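Local coordinates for protein HigA antitoxin (Streptococcus pneumoniae TIGR4, PDB 6AF4) that probably binds DNA through a helix-turn-helix domain, as the antitoxin of a HigBA toxin-antitoxin pair, at residues Ser54-Pro59 with Leu77-Ser82. Numbering follows the deposited sequence.
Sequences SGVSQP and LKVLAS
Ser54, the last residue of helix 47-54, sets its small side chain against helix 73-82 between Val79 and Ser82, while Lys78 reaches across to Val56. CB of Lys78 lies against CG2 of Val56. CG sits beside the backbone N (chi1 -77°), which starts the chain across Val56, though CB and CD do the touching. Beyond CG the chain is extended: CD rests 3.9 Å from Val56 CG2 and equally near the carbonyl oxygen of Ser54. CE and NZ run on from CD, and NZ has no close partner in segment 54-59. A lysine suits this partly exposed site: its methylenes cover the valine, while its side chain also packs against Glu25 of a neighbouring subunit.

On the inner side, Val56 CG2 also meets Val79 CG2 at 4.2 Å, and Val79 continues into the core against Leu36, Leu50, Ile61 and Met64. Serine's short side chain suits its place, where the CA atoms of Ser54 and Val79 are 5.5 Å apart. Its OG turns back on its own segment, accepting from Val56 N at 3.3 Å in an ST turn and also bonding to the carbonyl oxygen of Leu50. Gly55 takes the positive phi (75°) with which the chain leaves the helix. Ser82 OG, beside Ser54 CB, donates to Lys78 O, one turn back.

The contact thus joins the turn of the helix-turn-helix, between helices 47-54 and 58-65, to helix 73-82. No hydrogen bond crosses it; the hydroxyls of Ser54 and Ser82 bond to backbone atoms on their own sides, leaving van der Waals packing to hold the segments together.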
# COMPACT_ATOMS: atom_id res chain seq x y z
N SER H 54 14.21 -9.05 -4.88
CA SER H 54 13.25 -8.66 -3.85
C SER H 54 12.86 -9.78 -2.88
O SER H 54 12.24 -9.53 -1.85
CB SER H 54 11.99 -8.12 -4.52
OG SER H 54 11.37 -9.13 -5.31
N GLY H 55 13.23 -11.02 -3.21
CA GLY H 55 12.81 -12.16 -2.41
C GLY H 55 11.35 -12.53 -2.62
O GLY H 55 10.87 -13.53 -2.09
N VAL H 56 10.63 -11.70 -3.38
CA VAL H 56 9.24 -11.96 -3.72
C VAL H 56 9.16 -12.87 -4.94
O VAL H 56 9.92 -12.69 -5.90
CB VAL H 56 8.47 -10.64 -3.99
CG1 VAL H 56 7.05 -10.92 -4.44
CG2 VAL H 56 8.48 -9.76 -2.75
N SER H 57 8.26 -13.84 -4.93
CA SER H 57 8.23 -14.83 -6.00
C SER H 57 7.64 -14.28 -7.29
O SER H 57 7.13 -13.16 -7.33
CB SER H 57 7.42 -16.06 -5.56
OG SER H 57 6.08 -15.71 -5.26
N GLN H 58 7.72 -15.07 -8.35
CA GLN H 58 7.25 -14.66 -9.68
C GLN H 58 5.72 -14.59 -9.83
O GLN H 58 5.21 -13.66 -10.44
CB GLN H 58 7.84 -15.57 -10.76
CG GLN H 58 7.83 -14.94 -12.14
CD GLN H 58 8.99 -15.40 -13.00
OE1 GLN H 58 10.14 -15.41 -12.57
NE2 GLN H 58 8.68 -15.77 -14.24
N PRO H 59 4.97 -15.60 -9.32
CA PRO H 59 3.52 -15.44 -9.45
C PRO H 59 2.98 -14.24 -8.67
O PRO H 59 2.01 -13.61 -9.11
CB PRO H 59 2.97 -16.75 -8.88
CG PRO H 59 4.07 -17.73 -9.07
CD PRO H 59 5.33 -16.95 -8.85
N LEU H 77 6.25 -2.80 -0.99
CA LEU H 77 7.42 -2.11 -0.47
C LEU H 77 8.72 -2.85 -0.81
O LEU H 77 9.75 -2.22 -1.05
CB LEU H 77 7.30 -1.92 1.04
CG LEU H 77 6.25 -0.92 1.53
CD1 LEU H 77 6.00 -1.08 3.03
CD2 LEU H 77 6.67 0.51 1.21
N LYS H 78 8.65 -4.18 -0.82
CA LYS H 78 9.80 -5.00 -1.17
C LYS H 78 10.18 -4.84 -2.64
O LYS H 78 11.34 -4.59 -2.97
CB LYS H 78 9.52 -6.48 -0.88
CG LYS H 78 9.62 -6.88 0.58
CD LYS H 78 9.57 -8.39 0.73
CE LYS H 78 9.38 -8.80 2.18
NZ LYS H 78 9.31 -10.29 2.32
N VAL H 79 9.19 -4.99 -3.52
CA VAL H 79 9.41 -4.87 -4.95
C VAL H 79 9.91 -3.47 -5.32
O VAL H 79 10.84 -3.33 -6.11
CB VAL H 79 8.13 -5.19 -5.74
CG1 VAL H 79 8.33 -4.89 -7.22
CG2 VAL H 79 7.73 -6.64 -5.53
N LEU H 80 9.29 -2.45 -4.73
CA LEU H 80 9.69 -1.07 -5.00
C LEU H 80 11.11 -0.78 -4.53
O LEU H 80 11.85 -0.04 -5.18
CB LEU H 80 8.71 -0.10 -4.33
CG LEU H 80 7.32 0.04 -4.96
CD1 LEU H 80 6.46 1.00 -4.16
CD2 LEU H 80 7.43 0.49 -6.41
N ALA H 81 11.49 -1.36 -3.39
CA ALA H 81 12.82 -1.13 -2.81
C ALA H 81 13.93 -1.59 -3.75
O ALA H 81 14.97 -0.93 -3.86
CB ALA H 81 12.93 -1.84 -1.47
N SER H 82 13.70 -2.71 -4.42
CA SER H 82 14.65 -3.23 -5.40
C SER H 82 14.82 -2.26 -6.57
O SER H 82 15.88 -2.20 -7.20
CB SER H 82 14.20 -4.59 -5.92
OG SER H 82 13.88 -5.46 -4.85